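Local structure of ethylbenzene dehydrogenase alpha-subunit (2IVF) at residues N243-W257 / K434-S448. The protein is the alpha-subunit of a molybdenum enzyme of the molybdopterin oxidoreductase family, carrying a molybdenum atom, two pterin guanine dinucleotide cofactors and an iron-sulfur cluster. Numbering follows the deposited sequence.
Sequences NLLDAELIFMTCSNW and KVAKKRTCSYIGFSS. With MGD (2-amino-5,6-dimercapto-7-methyl-3,7,8a,9-tetrahydro-8-oxa-1,3,9,10-tetraaza-anthracen-4-one guanosine dinucleotide), chain M.
Trp257 overlaps one face of the Tyr443 ring in a T-shaped stack: the edge of its five-membered ring points down onto the phenol, with NE1 3.2 Å from Tyr443 CD1 and the planes at 65°. Tyr443 holds CG anti to the backbone N (chi1 -167°), which brings the ring edge to Ser255 CB on the sheet face shared with Met252. Met252, bent at chi2 and chi3, rests SD 3.7 Å from Tyr443 CB and lays CE over a face of the indole.

Beneath these side chains, strands 249-253 and 440-444 run parallel in regular register, and their backbone bonds alternate from Cys441 N to Leu249 O through Gly445 N to Thr253 O. On the sheet face opposite Tyr443, Phe251 turns its ring edge to two methyls: Thr440 CG2 lies in the ring plane, 3.5 Å from CD2, and Val435 CG2 is 3.5 Å from CE2. Helix 454-467 covers Thr440 and Ser442 here through Met465. At the start of the strands, Arg439 O accepts from both Glu248 N and Leu249 N, while Glu248 returns OE1 to Arg439 N at 2.9 Å, receiving it on the anti side of the carboxylate.

Past the C-terminal ends of both strands, the loops turn to the MGD cofactor, as in a Rossmann-like parallel sheet (order 294-296, 277-281, 249-253, 440-444). Asn256 N and Phe446 N each donate to a different oxygen of one phosphate, O1A and O2A, both at 2.9 Å. Ser447 OG lies 2.7 Å from O2B of the second phosphate and also bonds to Arg967. Cys254 SG sits against the guanine, 3.4 Å from C2. Two backbone amides just past the strands thus grip one phosphate, and the Ser447 hydroxyl meets the other; the N-H dipoles, with Arg967 nearby, probably help to offset the negative charge.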
ATOM      1  N   ASN A 243      16.705  -9.849 -10.833  1.00 21.17           N
ATOM      2  CA  ASN A 243      16.802 -11.226 -11.363  1.00 21.35           C
ATOM      3  C   ASN A 243      15.710 -11.487 -12.410  1.00 21.72           C
ATOM      4  O   ASN A 243      15.932 -12.231 -13.379  1.00 22.34           O
ATOM      5  CB  ASN A 243      16.663 -12.249 -10.252  1.00 21.17           C
ATOM      6  CG  ASN A 243      16.939 -13.685 -10.707  1.00 20.76           C
ATOM      7  OD1 ASN A 243      17.962 -13.961 -11.324  1.00 21.65           O
ATOM      8  ND2 ASN A 243      16.033 -14.601 -10.377  1.00 22.92           N
ATOM      9  N   LEU A 244      14.575 -10.809 -12.286  1.00 22.10           N
ATOM     10  CA  LEU A 244      13.504 -10.936 -13.295  1.00 22.30           C
ATOM     11  C   LEU A 244      13.955 -10.496 -14.671  1.00 23.15           C
ATOM     12  O   LEU A 244      13.438 -10.964 -15.677  1.00 22.86           O
ATOM     13  CB  LEU A 244      12.276 -10.102 -12.914  1.00 22.14           C
ATOM     14  CG  LEU A 244      11.435 -10.430 -11.688  1.00 24.05           C
ATOM     15  CD1 LEU A 244      10.152  -9.568 -11.722  1.00 22.39           C
ATOM     16  CD2 LEU A 244      11.147 -11.935 -11.592  1.00 22.74           C
ATOM     17  N   LEU A 245      14.950  -9.620 -14.736  1.00 23.20           N
ATOM     18  CA  LEU A 245      15.441  -9.181 -16.017  1.00 22.98           C
ATOM     19  C   LEU A 245      16.218 -10.262 -16.785  1.00 24.09           C
ATOM     20  O   LEU A 245      16.502 -10.094 -17.967  1.00 24.23           O
ATOM     21  CB  LEU A 245      16.301  -7.983 -15.831  1.00 22.57           C
ATOM     22  CG  LEU A 245      15.569  -6.742 -15.307  1.00 21.60           C
ATOM     23  CD1 LEU A 245      16.592  -5.647 -14.984  1.00 19.14           C
ATOM     24  CD2 LEU A 245      14.542  -6.288 -16.358  1.00 19.73           C
ATOM     25  N   ASP A 246      16.566 -11.349 -16.087  1.00 23.29           N
ATOM     26  CA  ASP A 246      17.167 -12.513 -16.688  1.00 23.43           C
ATOM     27  C   ASP A 246      16.214 -13.695 -16.962  1.00 23.12           C
ATOM     28  O   ASP A 246      16.650 -14.719 -17.451  1.00 21.96           O
ATOM     29  CB  ASP A 246      18.305 -12.988 -15.786  1.00 23.80           C
ATOM     30  CG  ASP A 246      19.514 -12.061 -15.838  1.00 25.33           C
ATOM     31  OD1 ASP A 246      19.795 -11.561 -16.935  1.00 28.64           O
ATOM     32  OD2 ASP A 246      20.192 -11.893 -14.812  1.00 24.65           O
ATOM     33  N   ALA A 247      14.929 -13.538 -16.633  1.00 23.05           N
ATOM     34  CA  ALA A 247      13.944 -14.546 -16.831  1.00 22.46           C
ATOM     35  C   ALA A 247      13.287 -14.311 -18.182  1.00 23.25           C
ATOM     36  O   ALA A 247      13.263 -13.178 -18.684  1.00 22.81           O
ATOM     37  CB  ALA A 247      12.918 -14.484 -15.700  1.00 20.65           C
ATOM     38  N   GLU A 248      12.866 -15.383 -18.831  1.00 23.40           N
ATOM     39  CA  GLU A 248      12.111 -15.300 -20.101  1.00 23.41           C
ATOM     40  C   GLU A 248      10.640 -15.523 -19.829  1.00 23.27           C
ATOM     41  O   GLU A 248       9.776 -15.162 -20.608  1.00 21.39           O
ATOM     42  CB  GLU A 248      12.636 -16.356 -21.080  1.00 23.40           C
ATOM     43  CG  GLU A 248      14.055 -16.162 -21.436  1.00 24.51           C
ATOM     44  CD  GLU A 248      14.620 -17.300 -22.240  1.00 26.98           C
ATOM     45  OE1 GLU A 248      14.380 -18.471 -21.902  1.00 24.05           O
ATOM     46  OE2 GLU A 248      15.347 -17.003 -23.209  1.00 32.33           O
ATOM     47  N   LEU A 249      10.335 -16.124 -18.684  1.00 21.44           N
ATOM     48  CA  LEU A 249       8.946 -16.447 -18.351  1.00 22.62           C
ATOM     49  C   LEU A 249       8.851 -16.266 -16.861  1.00 22.68           C
ATOM     50  O   LEU A 249       9.735 -16.759 -16.143  1.00 22.39           O
ATOM     51  CB  LEU A 249       8.611 -17.905 -18.650  1.00 23.03           C
ATOM     52  CG  LEU A 249       7.213 -18.449 -18.361  1.00 21.46           C
ATOM     53  CD1 LEU A 249       6.163 -17.629 -19.118  1.00 22.88           C
ATOM     54  CD2 LEU A 249       7.143 -19.983 -18.739  1.00 21.97           C
ATOM     55  N   ILE A 250       7.900 -15.437 -16.428  1.00 22.09           N
ATOM     56  CA  ILE A 250       7.760 -15.042 -15.025  1.00 22.92           C
ATOM     57  C   ILE A 250       6.353 -15.395 -14.543  1.00 24.19           C
ATOM     58  O   ILE A 250       5.334 -14.989 -15.154  1.00 24.50           O
ATOM     59  CB  ILE A 250       7.978 -13.532 -14.823  1.00 23.47           C
ATOM     60  CG1 ILE A 250       9.375 -13.104 -15.303  1.00 22.02           C
ATOM     61  CG2 ILE A 250       7.712 -13.132 -13.345  1.00 20.61           C
ATOM     62  CD1 ILE A 250       9.569 -11.608 -15.603  1.00 22.96           C
ATOM     63  N   PHE A 251       6.286 -16.145 -13.458  1.00 24.49           N
ATOM     64  CA  PHE A 251       5.026 -16.494 -12.799  1.00 23.91           C
ATOM     65  C   PHE A 251       4.854 -15.784 -11.464  1.00 25.78           C
ATOM     66  O   PHE A 251       5.590 -16.067 -10.504  1.00 25.42           O
ATOM     67  CB  PHE A 251       4.956 -18.014 -12.522  1.00 25.20           C
ATOM     68  CG  PHE A 251       4.776 -18.839 -13.728  1.00 23.93           C
ATOM     69  CD1 PHE A 251       3.518 -19.013 -14.295  1.00 19.78           C
ATOM     70  CD2 PHE A 251       5.851 -19.495 -14.289  1.00 23.88           C
ATOM     71  CE1 PHE A 251       3.350 -19.781 -15.428  1.00 22.92           C
ATOM     72  CE2 PHE A 251       5.681 -20.289 -15.396  1.00 23.71           C
ATOM     73  CZ  PHE A 251       4.438 -20.414 -15.991  1.00 24.23           C
ATOM     74  N   MET A 252       3.878 -14.872 -11.393  1.00 23.82           N
ATOM     75  CA  MET A 252       3.476 -14.237 -10.139  1.00 23.46           C
ATOM     76  C   MET A 252       2.302 -15.028  -9.636  1.00 24.03           C
ATOM     77  O   MET A 252       1.273 -15.052 -10.308  1.00 24.13           O
ATOM     78  CB  MET A 252       3.054 -12.791 -10.390  1.00 23.26           C
ATOM     79  CG  MET A 252       4.210 -11.931 -10.849  1.00 23.19           C
ATOM     80  SD  MET A 252       5.248 -11.581  -9.409  1.00 29.06           S
ATOM     81  CE  MET A 252       6.855 -11.479 -10.137  1.00 29.88           C
ATOM     82  N   THR A 253       2.437 -15.681  -8.475  1.00 22.88           N
ATOM     83  CA  THR A 253       1.397 -16.593  -8.025  1.00 23.19           C
ATOM     84  C   THR A 253       1.215 -16.431  -6.529  1.00 24.30           C
ATOM     85  O   THR A 253       2.172 -16.113  -5.825  1.00 24.76           O
ATOM     86  CB  THR A 253       1.743 -18.043  -8.368  1.00 24.15           C
ATOM     87  OG1 THR A 253       0.659 -18.854  -7.939  1.00 22.15           O
ATOM     88  CG2 THR A 253       3.066 -18.525  -7.748  1.00 20.85           C
ATOM     89  N   CYS A 254      -0.012 -16.590  -6.050  1.00 23.62           N
ATOM     90  CA  CYS A 254      -0.287 -16.404  -4.630  1.00 22.91           C
ATOM     91  C   CYS A 254       0.334 -15.108  -4.141  1.00 23.86           C
ATOM     92  O   CYS A 254       0.791 -15.053  -3.036  1.00 22.46           O
ATOM     93  CB  CYS A 254       0.231 -17.588  -3.819  1.00 23.50           C
ATOM     94  SG  CYS A 254      -0.819 -18.985  -4.074  1.00 25.96           S
ATOM     95  N   SER A 255       0.328 -14.063  -4.972  1.00 22.12           N
ATOM     96  CA  SER A 255       1.056 -12.847  -4.650  1.00 22.61           C
ATOM     97  C   SER A 255       0.391 -11.681  -5.409  1.00 22.65           C
ATOM     98  O   SER A 255      -0.437 -11.914  -6.292  1.00 21.01           O
ATOM     99  CB  SER A 255       2.533 -13.021  -5.017  1.00 24.38           C
ATOM    100  OG  SER A 255       2.712 -13.018  -6.428  1.00 23.47           O
ATOM    101  N   ASN A 256       0.722 -10.449  -5.035  1.00 21.68           N
ATOM    102  CA  ASN A 256       0.048  -9.273  -5.578  1.00 21.63           C
ATOM    103  C   ASN A 256       0.986  -8.070  -5.473  1.00 21.93           C
ATOM    104  O   ASN A 256       0.742  -7.127  -4.712  1.00 22.32           O
ATOM    105  CB  ASN A 256      -1.243  -9.032  -4.822  1.00 21.25           C
ATOM    106  CG  ASN A 256      -2.029  -7.886  -5.373  1.00 21.43           C
ATOM    107  OD1 ASN A 256      -1.885  -7.514  -6.524  1.00 22.65           O
ATOM    108  ND2 ASN A 256      -2.838  -7.297  -4.531  1.00 23.87           N
ATOM    109  N   TRP A 257       2.090  -8.168  -6.195  1.00 23.29           N
ATOM    110  CA  TRP A 257       3.114  -7.122  -6.178  1.00 21.38           C
ATOM    111  C   TRP A 257       2.620  -5.683  -6.359  1.00 22.18           C
ATOM    112  O   TRP A 257       3.275  -4.753  -5.862  1.00 22.03           O
ATOM    113  CB  TRP A 257       4.159  -7.405  -7.216  1.00 21.74           C
ATOM    114  CG  TRP A 257       5.254  -8.346  -6.803  1.00 21.19           C
ATOM    115  CD1 TRP A 257       5.224  -9.280  -5.795  1.00 23.14           C
ATOM    116  CD2 TRP A 257       6.500  -8.493  -7.441  1.00 23.96           C
ATOM    117  NE1 TRP A 257       6.415  -9.957  -5.743  1.00 23.18           N
ATOM    118  CE2 TRP A 257       7.220  -9.497  -6.754  1.00 21.54           C
ATOM    119  CE3 TRP A 257       7.112  -7.830  -8.481  1.00 22.19           C
ATOM    120  CZ2 TRP A 257       8.528  -9.859  -7.118  1.00 21.70           C
ATOM    121  CZ3 TRP A 257       8.375  -8.188  -8.835  1.00 23.82           C
ATOM    122  CH2 TRP A 257       9.078  -9.168  -8.157  1.00 23.27           C
ATOM    123  N   LYS A 434       5.893 -23.832 -22.606  1.00 23.93           N
ATOM    124  CA  LYS A 434       6.740 -22.686 -22.408  1.00 23.77           C
ATOM    125  C   LYS A 434       7.671 -22.847 -21.241  1.00 23.96           C
ATOM    126  O   LYS A 434       8.817 -22.455 -21.327  1.00 24.92           O
ATOM    127  CB  LYS A 434       5.925 -21.415 -22.235  1.00 24.01           C
ATOM    128  CG  LYS A 434       5.321 -20.978 -23.541  1.00 23.78           C
ATOM    129  CD  LYS A 434       4.495 -19.736 -23.464  1.00 25.13           C
ATOM    130  CE  LYS A 434       4.164 -19.202 -24.873  1.00 26.68           C
ATOM    131  NZ  LYS A 434       3.247 -18.050 -24.787  1.00 24.84           N
ATOM    132  N   VAL A 435       7.160 -23.378 -20.138  1.00 23.72           N
ATOM    133  CA  VAL A 435       7.998 -23.606 -18.963  1.00 24.04           C
ATOM    134  C   VAL A 435       9.194 -24.512 -19.320  1.00 22.18           C
ATOM    135  O   VAL A 435      10.310 -24.309 -18.842  1.00 22.39           O
ATOM    136  CB  VAL A 435       7.168 -24.245 -17.822  1.00 23.05           C
ATOM    137  CG1 VAL A 435       8.057 -24.662 -16.682  1.00 29.50           C
ATOM    138  CG2 VAL A 435       6.132 -23.225 -17.293  1.00 26.81           C
ATOM    139  N   ALA A 436       8.950 -25.530 -20.127  1.00 23.26           N
ATOM    140  CA  ALA A 436      10.019 -26.471 -20.532  1.00 24.85           C
ATOM    141  C   ALA A 436      11.099 -25.829 -21.356  1.00 25.00           C
ATOM    142  O   ALA A 436      12.206 -26.343 -21.403  1.00 26.37           O
ATOM    143  CB  ALA A 436       9.447 -27.656 -21.285  1.00 24.10           C
ATOM    144  N   LYS A 437      10.783 -24.733 -22.038  1.00 26.02           N
ATOM    145  CA  LYS A 437      11.741 -24.130 -22.974  1.00 27.30           C
ATOM    146  C   LYS A 437      12.239 -22.748 -22.571  1.00 26.50           C
ATOM    147  O   LYS A 437      13.056 -22.172 -23.266  1.00 26.97           O
ATOM    148  CB  LYS A 437      11.086 -24.030 -24.356  1.00 28.32           C
ATOM    149  CG  LYS A 437      10.112 -22.925 -24.489  1.00 32.02           C
ATOM    150  CD  LYS A 437       9.802 -22.580 -25.983  1.00 33.87           C
ATOM    151  CE  LYS A 437       8.693 -23.469 -26.495  1.00 38.46           C
ATOM    152  NZ  LYS A 437       7.719 -22.735 -27.407  1.00 38.60           N
ATOM    153  N   LYS A 438      11.719 -22.206 -21.474  1.00 25.60           N
ATOM    154  CA  LYS A 438      12.002 -20.840 -21.068  1.00 25.44           C
ATOM    155  C   LYS A 438      12.629 -20.811 -19.708  1.00 24.49           C
ATOM    156  O   LYS A 438      12.224 -21.562 -18.811  1.00 22.05           O
ATOM    157  CB  LYS A 438      10.745 -19.968 -21.040  1.00 25.93           C
ATOM    158  CG  LYS A 438      10.211 -19.713 -22.443  1.00 25.55           C
ATOM    159  CD  LYS A 438       9.142 -18.654 -22.453  1.00 27.52           C
ATOM    160  CE  LYS A 438       8.432 -18.590 -23.806  1.00 29.76           C
ATOM    161  NZ  LYS A 438       9.465 -18.544 -24.870  1.00 34.01           N
ATOM    162  N   ARG A 439      13.644 -19.963 -19.572  1.00 22.99           N
ATOM    163  CA  ARG A 439      14.165 -19.637 -18.259  1.00 23.48           C
ATOM    164  C   ARG A 439      13.075 -18.950 -17.434  1.00 23.28           C
ATOM    165  O   ARG A 439      12.562 -17.893 -17.775  1.00 22.13           O
ATOM    166  CB  ARG A 439      15.407 -18.751 -18.387  1.00 23.73           C
ATOM    167  CG  ARG A 439      16.064 -18.438 -17.087  1.00 23.65           C
ATOM    168  CD  ARG A 439      16.763 -19.695 -16.471  1.00 27.12           C
ATOM    169  NE  ARG A 439      17.656 -20.398 -17.390  1.00 28.10           N
ATOM    170  CZ  ARG A 439      18.929 -20.092 -17.638  1.00 29.35           C
ATOM    171  NH1 ARG A 439      19.533 -19.067 -17.047  1.00 27.77           N
ATOM    172  NH2 ARG A 439      19.617 -20.826 -18.507  1.00 31.70           N
ATOM    173  N   THR A 440      12.721 -19.575 -16.327  1.00 24.08           N
ATOM    174  CA  THR A 440      11.496 -19.282 -15.629  1.00 23.72           C
ATOM    175  C   THR A 440      11.780 -18.938 -14.168  1.00 24.60           C
ATOM    176  O   THR A 440      12.519 -19.633 -13.500  1.00 23.17           O
ATOM    177  CB  THR A 440      10.537 -20.446 -15.689  1.00 23.88           C
ATOM    178  OG1 THR A 440      10.182 -20.720 -17.070  1.00 25.45           O
ATOM    179  CG2 THR A 440       9.291 -20.184 -14.771  1.00 24.55           C
ATOM    180  N   CYS A 441      11.231 -17.807 -13.750  1.00 24.55           N
ATOM    181  CA  CYS A 441      11.361 -17.300 -12.401  1.00 24.82           C
ATOM    182  C   CYS A 441       9.904 -17.133 -11.953  1.00 26.17           C
ATOM    183  O   CYS A 441       9.011 -16.709 -12.739  1.00 25.19           O
ATOM    184  CB  CYS A 441      12.077 -15.951 -12.387  1.00 25.07           C
ATOM    185  SG  CYS A 441      12.548 -15.427 -10.709  1.00 25.91           S
ATOM    186  N   SER A 442       9.666 -17.465 -10.696  1.00 25.41           N
ATOM    187  CA  SER A 442       8.398 -17.264 -10.071  1.00 25.26           C
ATOM    188  C   SER A 442       8.528 -16.345  -8.862  1.00 24.94           C
ATOM    189  O   SER A 442       9.607 -16.198  -8.236  1.00 24.26           O
ATOM    190  CB  SER A 442       7.817 -18.633  -9.618  1.00 25.65           C
ATOM    191  OG  SER A 442       7.740 -19.543 -10.689  1.00 28.84           O
ATOM    192  N   TYR A 443       7.421 -15.721  -8.519  1.00 23.41           N
ATOM    193  CA  TYR A 443       7.269 -15.215  -7.149  1.00 23.41           C
ATOM    194  C   TYR A 443       6.021 -15.814  -6.583  1.00 23.04           C
ATOM    195  O   TYR A 443       4.918 -15.436  -6.951  1.00 23.21           O
ATOM    196  CB  TYR A 443       7.186 -13.689  -7.075  1.00 22.75           C
ATOM    197  CG  TYR A 443       7.357 -13.181  -5.645  1.00 23.23           C
ATOM    198  CD1 TYR A 443       6.247 -13.034  -4.783  1.00 21.13           C
ATOM    199  CD2 TYR A 443       8.613 -12.936  -5.139  1.00 23.10           C
ATOM    200  CE1 TYR A 443       6.429 -12.604  -3.485  1.00 22.50           C
ATOM    201  CE2 TYR A 443       8.788 -12.473  -3.860  1.00 22.04           C
ATOM    202  CZ  TYR A 443       7.696 -12.316  -3.040  1.00 19.78           C
ATOM    203  OH  TYR A 443       7.876 -11.942  -1.710  1.00 23.95           O
ATOM    204  N   ILE A 444       6.236 -16.765  -5.685  1.00 22.68           N
ATOM    205  CA  ILE A 444       5.218 -17.305  -4.849  1.00 22.95           C
ATOM    206  C   ILE A 444       5.105 -16.431  -3.617  1.00 23.26           C
ATOM    207  O   ILE A 444       6.040 -16.338  -2.817  1.00 24.76           O
ATOM    208  CB  ILE A 444       5.598 -18.716  -4.334  1.00 22.40           C
ATOM    209  CG1 ILE A 444       6.009 -19.624  -5.496  1.00 22.94           C
ATOM    210  CG2 ILE A 444       4.394 -19.327  -3.594  1.00 23.16           C
ATOM    211  CD1 ILE A 444       6.491 -20.994  -5.048  1.00 22.91           C
ATOM    212  N   GLY A 445       3.938 -15.824  -3.451  1.00 23.65           N
ATOM    213  CA  GLY A 445       3.672 -14.980  -2.325  1.00 22.21           C
ATOM    214  C   GLY A 445       3.145 -15.758  -1.162  1.00 22.71           C
ATOM    215  O   GLY A 445       2.980 -16.974  -1.189  1.00 22.71           O
ATOM    216  N   PHE A 446       2.807 -15.021  -0.145  1.00 22.93           N
ATOM    217  CA  PHE A 446       2.514 -15.650   1.128  1.00 23.00           C
ATOM    218  C   PHE A 446       1.058 -16.013   1.300  1.00 23.17           C
ATOM    219  O   PHE A 446       0.671 -16.578   2.342  1.00 23.78           O
ATOM    220  CB  PHE A 446       3.083 -14.812   2.265  1.00 23.47           C
ATOM    221  CG  PHE A 446       4.586 -14.845   2.349  1.00 24.81           C
ATOM    222  CD1 PHE A 446       5.259 -16.015   2.706  1.00 27.62           C
ATOM    223  CD2 PHE A 446       5.330 -13.715   2.070  1.00 27.02           C
ATOM    224  CE1 PHE A 446       6.668 -16.052   2.789  1.00 25.13           C
ATOM    225  CE2 PHE A 446       6.748 -13.750   2.162  1.00 26.93           C
ATOM    226  CZ  PHE A 446       7.397 -14.926   2.518  1.00 24.36           C
ATOM    227  N   SER A 447       0.259 -15.820   0.244  1.00 23.90           N
ATOM    228  CA  SER A 447      -1.033 -16.488   0.201  1.00 24.11           C
ATOM    229  C   SER A 447      -0.874 -17.989   0.064  1.00 24.31           C
ATOM    230  O   SER A 447      -1.809 -18.726   0.353  1.00 24.67           O
ATOM    231  CB  SER A 447      -1.885 -15.964  -0.948  1.00 23.58           C
ATOM    232  OG  SER A 447      -2.544 -14.758  -0.574  1.00 24.50           O
ATOM    233  N   SER A 448       0.265 -18.458  -0.436  1.00 23.25           N
ATOM    234  CA  SER A 448       0.452 -19.926  -0.539  1.00 23.75           C
ATOM    235  C   SER A 448       0.464 -20.521   0.863  1.00 23.61           C
ATOM    236  O   SER A 448      -0.213 -21.553   1.191  1.00 22.38           O
ATOM    237  CB  SER A 448       1.774 -20.243  -1.242  1.00 23.92           C
ATOM    238  OG  SER A 448       1.935 -21.662  -1.377  1.00 24.27           O
TER
HETATM  239  PB  MGD M1986      -0.671 -11.644  -0.686  1.00 13.50           P
HETATM  240  O1B MGD M1986      -0.902 -10.183  -0.517  1.00 13.53           O
HETATM  241  O2B MGD M1986      -1.342 -12.514   0.314  1.00 16.27           O
HETATM  242  O3B MGD M1986       0.837 -12.101  -0.736  1.00 15.54           O
HETATM  243  O3A MGD M1986       2.318 -10.136  -0.076  1.00 13.42           O
HETATM  244  PA  MGD M1986       2.189 -11.303  -1.156  1.00 14.85           P
HETATM  245  O1A MGD M1986       2.092 -10.631  -2.456  1.00 13.45           O
HETATM  246  O2A MGD M1986       3.246 -12.279  -0.964  1.00 13.70           O
HETATM  247  O5' MGD M1986      -1.162 -12.105  -2.146  1.00 15.42           O
HETATM  248  C5' MGD M1986      -2.491 -11.772  -2.574  1.00 10.50           C
HETATM  249  C4' MGD M1986      -2.850 -12.565  -3.828  1.00 12.02           C
HETATM  250  O4' MGD M1986      -2.983 -13.943  -3.509  1.00 14.93           O
HETATM  251  C3' MGD M1986      -4.266 -12.126  -4.121  1.00 12.42           C
HETATM  252  O3' MGD M1986      -4.183 -11.044  -5.041  1.00 13.73           O
HETATM  253  C2' MGD M1986      -4.886 -13.380  -4.749  1.00 15.07           C
HETATM  254  O2' MGD M1986      -5.184 -13.134  -6.136  1.00 17.21           O
HETATM  255  C1' MGD M1986      -3.791 -14.447  -4.584  1.00 14.09           C
HETATM  256  N9  MGD M1986      -4.418 -15.727  -4.175  1.00 13.82           N
HETATM  257  C8  MGD M1986      -5.229 -15.963  -3.133  1.00 15.66           C
HETATM  258  N7  MGD M1986      -5.551 -17.260  -3.068  1.00 15.10           N
HETATM  259  C5  MGD M1986      -4.904 -17.858  -4.101  1.00 16.12           C
HETATM  260  C6  MGD M1986      -4.825 -19.143  -4.619  1.00 15.83           C
HETATM  261  O6  MGD M1986      -5.429 -20.127  -4.173  1.00 15.84           O
HETATM  262  N1  MGD M1986      -4.007 -19.340  -5.735  1.00 16.39           N
HETATM  263  C2  MGD M1986      -3.286 -18.328  -6.387  1.00 15.83           C
HETATM  264  N2  MGD M1986      -2.521 -18.621  -7.494  1.00 13.58           N
HETATM  265  N3  MGD M1986      -3.359 -17.100  -5.856  1.00 13.40           N
HETATM  266  C4  MGD M1986      -4.157 -16.863  -4.771  1.00 14.16           C
HETATM  267  C10 MGD M1986       2.407 -10.411   1.274  1.00 14.53           C
HETATM  268  C11 MGD M1986       3.545  -9.605   1.850  1.00 13.30           C
HETATM  269  O11 MGD M1986       3.294  -8.284   1.594  1.00 13.50           O
HETATM  270  C12 MGD M1986       3.824  -9.859   3.339  1.00 15.42           C
HETATM  271  S12 MGD M1986       3.607 -11.444   4.067  1.00 15.44           S
HETATM  272  C13 MGD M1986       4.262  -8.825   4.128  1.00 14.58           C
HETATM  273  S13 MGD M1986       4.602  -9.120   5.799  1.00 14.84           S
HETATM  274  C14 MGD M1986       4.423  -7.454   3.567  1.00 16.59           C
HETATM  275  N15 MGD M1986       3.208  -6.688   3.965  1.00 14.50           N
HETATM  276  C16 MGD M1986       2.721  -5.626   3.178  1.00 14.22           C
HETATM  277  C17 MGD M1986       1.698  -4.806   3.579  1.00 13.16           C
HETATM  278  O17 MGD M1986       1.116  -4.976   4.677  1.00 15.69           O
HETATM  279  N18 MGD M1986       1.293  -3.779   2.703  1.00 14.02           N
HETATM  280  C19 MGD M1986       1.885  -3.556   1.499  1.00 12.14           C
HETATM  281  N19 MGD M1986       1.415  -2.548   0.738  1.00 14.20           N
HETATM  282  N20 MGD M1986       2.857  -4.402   1.127  1.00 13.91           N
HETATM  283  C21 MGD M1986       3.294  -5.381   1.935  1.00 12.01           C
HETATM  284  N22 MGD M1986       4.314  -6.233   1.524  1.00 14.92           N
HETATM  285  C23 MGD M1986       4.457  -7.572   2.017  1.00 14.40           C